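Local structure of virulence sensor protein BvgS (Bordetella pertussis, 6ZJ8) at residues Gly134-Ile138 with Thr139-Glu143; Ala52-Thr56 with Phe57-Ala61. The protein is a sensor histidine kinase that probably controls virulence through phosphotransfer, with its PAS domain playing a role in signal transduction. All blocks are in the same frame, centred on the assembly; numbering follows the deposited sequence.

Interaction 1 of 2, residues Gly134-Ile138 with Thr139-Glu143; sequences GWIDI and TERAE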
loop_
_atom_site.group_PDB
_atom_site.type_symbol
_atom_site.label_atom_id
_atom_site.label_comp_id
_atom_site.label_asym_id
_atom_site.label_seq_id
_atom_site.Cartn_x
_atom_site.Cartn_y
_atom_site.Cartn_z
ATOM N N GLY A 134 -1.618 -2.552 2.951
ATOM C CA GLY A 134 -1.263 -1.164 2.748
ATOM C C GLY A 134 -0.318 -0.708 3.840
ATOM O O GLY A 134 0.251 -1.520 4.573
ATOM N N TRP A 135 -0.162 0.609 3.938
ATOM C CA TRP A 135 0.694 1.170 4.972
ATOM C C TRP A 135 0.269 2.601 5.261
ATOM O O TRP A 135 -0.471 3.221 4.492
ATOM C CB TRP A 135 2.173 1.111 4.567
ATOM C CG TRP A 135 2.509 1.926 3.357
ATOM C CD1 TRP A 135 2.884 3.239 3.331
ATOM C CD2 TRP A 135 2.515 1.481 1.995
ATOM N NE1 TRP A 135 3.119 3.639 2.037
ATOM C CE2 TRP A 135 2.900 2.578 1.197
ATOM C CE3 TRP A 135 2.231 0.262 1.372
ATOM C CZ2 TRP A 135 3.007 2.494 -0.190
ATOM C CZ3 TRP A 135 2.339 0.180 -0.007
ATOM C CH2 TRP A 135 2.723 1.290 -0.771
ATOM N N ILE A 136 0.747 3.111 6.394
ATOM C CA ILE A 136 0.506 4.482 6.827
ATOM C C ILE A 136 1.861 5.153 7.002
ATOM O O ILE A 136 2.737 4.619 7.693
ATOM C CB ILE A 136 -0.296 4.538 8.140
ATOM C CG1 ILE A 136 -1.590 3.731 8.021
ATOM C CG2 ILE A 136 -0.599 5.992 8.523
ATOM C CD1 ILE A 136 -2.349 3.624 9.318
ATOM N N ASP A 137 2.033 6.312 6.379
ATOM C CA ASP A 137 3.273 7.073 6.509
ATOM C C ASP A 137 3.249 7.790 7.855
ATOM O O ASP A 137 2.569 8.806 8.023
ATOM C CB ASP A 137 3.423 8.047 5.346
ATOM C CG ASP A 137 4.796 8.691 5.297
ATOM O OD1 ASP A 137 5.448 8.795 6.357
ATOM O OD2 ASP A 137 5.222 9.100 4.198
ATOM N N ILE A 138 3.995 7.252 8.824
ATOM C CA ILE A 138 4.018 7.837 10.161
ATOM C C ILE A 138 4.795 9.147 10.154
ATOM O O ILE A 138 4.407 10.120 10.810
ATOM C CB ILE A 138 4.610 6.838 11.171
ATOM C CG1 ILE A 138 3.837 5.515 11.145
ATOM C CG2 ILE A 138 4.615 7.435 12.576
ATOM C CD1 ILE A 138 2.369 5.644 11.516
ATOM N N THR A 139 5.907 9.189 9.415
ATOM C CA THR A 139 6.709 10.404 9.343
ATOM C C THR A 139 5.886 11.584 8.843
ATOM O O THR A 139 6.094 12.725 9.275
ATOM C CB THR A 139 7.917 10.176 8.436
ATOM O OG1 THR A 139 8.736 9.139 8.985
ATOM C CG2 THR A 139 8.732 11.450 8.293
ATOM N N GLU A 140 4.953 11.330 7.922
ATOM C CA GLU A 140 4.101 12.401 7.415
ATOM C C GLU A 140 3.291 13.032 8.540
ATOM O O GLU A 140 3.096 14.251 8.566
ATOM C CB GLU A 140 3.177 11.863 6.322
ATOM C CG GLU A 140 2.380 12.935 5.590
ATOM C CD GLU A 140 3.250 13.793 4.704
ATOM O OE1 GLU A 140 4.365 13.344 4.370
ATOM O OE2 GLU A 140 2.823 14.911 4.347
ATOM N N ARG A 141 2.811 12.214 9.482
ATOM C CA ARG A 141 2.090 12.753 10.630
ATOM C C ARG A 141 3.020 13.522 11.559
ATOM O O ARG A 141 2.672 14.607 12.038
ATOM C CB ARG A 141 1.403 11.625 11.397
ATOM C CG ARG A 141 0.085 11.172 10.807
ATOM C CD ARG A 141 0.275 10.385 9.533
ATOM N NE ARG A 141 -0.997 9.881 9.024
ATOM C CZ ARG A 141 -1.185 9.432 7.787
ATOM N NH1 ARG A 141 -0.182 9.425 6.919
ATOM N NH2 ARG A 141 -2.379 8.994 7.416
ATOM N N ALA A 142 4.200 12.967 11.836
ATOM C CA ALA A 142 5.139 13.628 12.735
ATOM C C ALA A 142 5.593 14.968 12.170
ATOM O O ALA A 142 5.729 15.947 12.913
ATOM C CB ALA A 142 6.337 12.715 13.001
ATOM N N GLU A 143 5.825 15.036 10.856
ATOM C CA GLU A 143 6.211 16.305 10.243
ATOM C C GLU A 143 5.166 17.380 10.506
ATOM O O GLU A 143 5.506 18.529 10.809
ATOM C CB GLU A 143 6.415 16.138 8.737
ATOM C CG GLU A 143 7.690 15.412 8.346
ATOM C CD GLU A 143 8.492 16.146 7.282
ATOM O OE1 GLU A 143 8.448 17.395 7.241
ATOM O OE2 GLU A 143 9.171 15.469 6.484
HETATM O O HOH W 1 -0.054 7.163 4.514
HETATM O O HOH W 2 6.907 11.276 4.109
#
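Asp137, the last residue of strand 128-137, turns its carboxylate over the first turn of helix 138-155 and serves as its N-cap. With CG anti to the backbone N (chi1 -170°), Asp137 OD1 is carried to 3.0 Å from Glu140 N. The N-H of this capping bond points fairly straight at the oxygen (151°) but meets it from well above the carboxylate plane. The other oxygen, Asp137 OD2, faces the carboxylate of Glu140, 4.3 Å from Glu140 OE1; a water donating to both should ease the repulsion. Asp137, Ile138 and Thr139 form the Asp-X-Thr signature by which many PAS domains pass from their last strand to a C-terminal signalling helix, and Thr139 OG1 fastens it to His113 N of strand 110-122. Arg141 reaches back along the strand because its chain is bent at chi2 (73°). Its guanidinium lays one face on the methyl of Ile136, with Ile136 CG2 3.6 Å from Arg141 CZ, while Arg141 NH1 makes a weak bond to Asp137 O at 3.0 Å. NH2 of the same group is hydrogen-bonded to Asn35 OD1, so the arginine also ties the helix start to the loop before strand 37-41. The side chain of Ile138 packs on His113 and Tyr115 of strand 110-122; Ile138 O receives Ala142 N at 3.0 Å, beginning the regular helical bonding.

Interaction 2 of 2, residues Ala52-Thr56 with Phe57-Ala61; sequences AYLDT and FGVTA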
loop_
_atom_site.group_PDB
_atom_site.type_symbol
_atom_site.label_atom_id
_atom_site.label_comp_id
_atom_site.label_asym_id
_atom_site.label_seq_id
_atom_site.Cartn_x
_atom_site.Cartn_y
_atom_site.Cartn_z
ATOM N N ALA A 52 -3.095 6.724 -3.583
ATOM C CA ALA A 52 -2.065 6.902 -2.564
ATOM C C ALA A 52 -0.941 5.897 -2.764
ATOM O O ALA A 52 0.241 6.232 -2.622
ATOM C CB ALA A 52 -2.673 6.760 -1.170
ATOM N N TYR A 53 -1.295 4.656 -3.103
ATOM C CA TYR A 53 -0.299 3.654 -3.461
ATOM C C TYR A 53 0.475 4.084 -4.702
ATOM O O TYR A 53 1.707 4.205 -4.677
ATOM C CB TYR A 53 -0.998 2.311 -3.691
ATOM C CG TYR A 53 -0.064 1.151 -3.931
ATOM C CD1 TYR A 53 0.607 1.011 -5.136
ATOM C CD2 TYR A 53 0.134 0.185 -2.956
ATOM C CE1 TYR A 53 1.462 -0.047 -5.356
ATOM C CE2 TYR A 53 0.985 -0.879 -3.169
ATOM C CZ TYR A 53 1.646 -0.991 -4.369
ATOM O OH TYR A 53 2.493 -2.051 -4.585
ATOM N N LEU A 54 -0.242 4.332 -5.800
ATOM C CA LEU A 54 0.411 4.591 -7.080
ATOM C C LEU A 54 1.260 5.856 -7.035
ATOM O O LEU A 54 2.364 5.888 -7.590
ATOM C CB LEU A 54 -0.643 4.697 -8.182
ATOM C CG LEU A 54 -1.497 3.444 -8.386
ATOM C CD1 LEU A 54 -2.625 3.709 -9.371
ATOM C CD2 LEU A 54 -0.620 2.289 -8.858
ATOM N N ASP A 55 0.762 6.912 -6.388
ATOM C CA ASP A 55 1.472 8.188 -6.402
ATOM C C ASP A 55 2.706 8.180 -5.508
ATOM O O ASP A 55 3.604 9.003 -5.709
ATOM C CB ASP A 55 0.530 9.317 -5.983
ATOM C CG ASP A 55 -0.468 9.681 -7.071
ATOM O OD1 ASP A 55 -0.420 9.072 -8.160
ATOM O OD2 ASP A 55 -1.301 10.582 -6.837
ATOM N N THR A 56 2.772 7.281 -4.525
ATOM C CA THR A 56 4.010 7.113 -3.774
ATOM C C THR A 56 5.186 6.892 -4.714
ATOM O O THR A 56 6.295 7.382 -4.468
ATOM C CB THR A 56 3.886 5.935 -2.806
ATOM O OG1 THR A 56 2.912 6.240 -1.799
ATOM C CG2 THR A 56 5.233 5.630 -2.147
ATOM N N PHE A 57 4.955 6.164 -5.807
ATOM C CA PHE A 57 5.998 5.798 -6.753
ATOM C C PHE A 57 5.906 6.565 -8.064
ATOM O O PHE A 57 6.776 6.397 -8.925
ATOM C CB PHE A 57 5.935 4.292 -7.027
ATOM C CG PHE A 57 5.816 3.461 -5.782
ATOM C CD1 PHE A 57 6.946 3.087 -5.074
ATOM C CD2 PHE A 57 4.576 3.064 -5.313
ATOM C CE1 PHE A 57 6.841 2.326 -3.926
ATOM C CE2 PHE A 57 4.466 2.305 -4.164
ATOM C CZ PHE A 57 5.599 1.936 -3.469
ATOM N N GLY A 58 4.881 7.394 -8.241
ATOM C CA GLY A 58 4.755 8.167 -9.460
ATOM C C GLY A 58 4.417 7.351 -10.686
ATOM O O GLY A 58 4.819 7.721 -11.793
ATOM N N VAL A 59 3.681 6.251 -10.524
ATOM C CA VAL A 59 3.292 5.413 -11.654
ATOM C C VAL A 59 1.775 5.389 -11.784
ATOM O O VAL A 59 1.056 5.947 -10.949
ATOM C CB VAL A 59 3.845 3.981 -11.517
ATOM C CG1 VAL A 59 5.360 4.002 -11.395
ATOM C CG2 VAL A 59 3.210 3.262 -10.329
ATOM N N THR A 60 1.285 4.740 -12.834
ATOM C CA THR A 60 -0.138 4.582 -13.093
ATOM C C THR A 60 -0.550 3.141 -12.825
ATOM O O THR A 60 0.284 2.260 -12.593
ATOM C CB THR A 60 -0.478 4.967 -14.538
ATOM O OG1 THR A 60 0.255 4.131 -15.441
ATOM C CG2 THR A 60 -0.129 6.421 -14.807
ATOM N N ALA A 61 -1.864 2.906 -12.861
ATOM C CA ALA A 61 -2.380 1.569 -12.592
ATOM C C ALA A 61 -1.933 0.568 -13.649
ATOM O O ALA A 61 -1.735 -0.611 -13.338
ATOM C CB ALA A 61 -3.906 1.602 -12.510
#
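One face of the Phe57 ring carries the methyl of Thr56, whose CG2 sits almost on the ring normal, 3.9 Å from the centroid, in a CH-pi contact. The ring lies in the PAS core at the end of helix 51-57, which a Schellman motif terminates. The carbonyl oxygen of Leu54 lies at the ring's edge, near its plane, and Tyr53 O approaches obliquely, 3.2 Å from Phe57 CD2. Phe57 in turn sets CE2 over a face of the Tyr53 ring, toward the rim and 4.0 Å from Tyr53 CE1; the two planes are inclined at 53°. Gly58, with positive phi (70°), is the C-prime residue of the motif: Val59 N returns to Leu54 O, and Gly58 N makes a weak bond to Asp55 O. The reversal also brings Val59 and Ala61 alongside Leu54, whose CD2 branch faces Val59 CG2 while Leu54 CD1 lies 4.0 Å from Ala61 CB. Phe57 and Val59 pack on Leu80 of helix 79-87, and Phe57 further meets Phe87. Thr56 OG1 stands beside its own backbone N (chi1 -66°), which lets it donate to Ala52 O at 2.8 Å and leaves CG2 for the phenylalanine. Leu54 O is gripped from opposite faces of its carbonyl plane, by Phe57 N at 3.2 Å and by Val59 N at 3.2 Å.

After the N-terminal helix 17-31, the chain forms strands 37-41 and 46-49 and then reaches interaction 2, where helix 51-57 ends and the connection to helix 79-87 begins. Interaction 1 comes after the remaining strands, where strand 128-137 leaves the sheet for helix 138-155. Each closes just a local turn; they follow in series, neither nested nor crossed, with centres about 16 Å apart. Trp135 joins them: Trp135 CH2 lies 3.6 Å from Tyr53 CD2 and also packs on Phe57. The central sheet strand that runs out into the C-terminal helix is thereby in direct contact with the helical side of the PAS core.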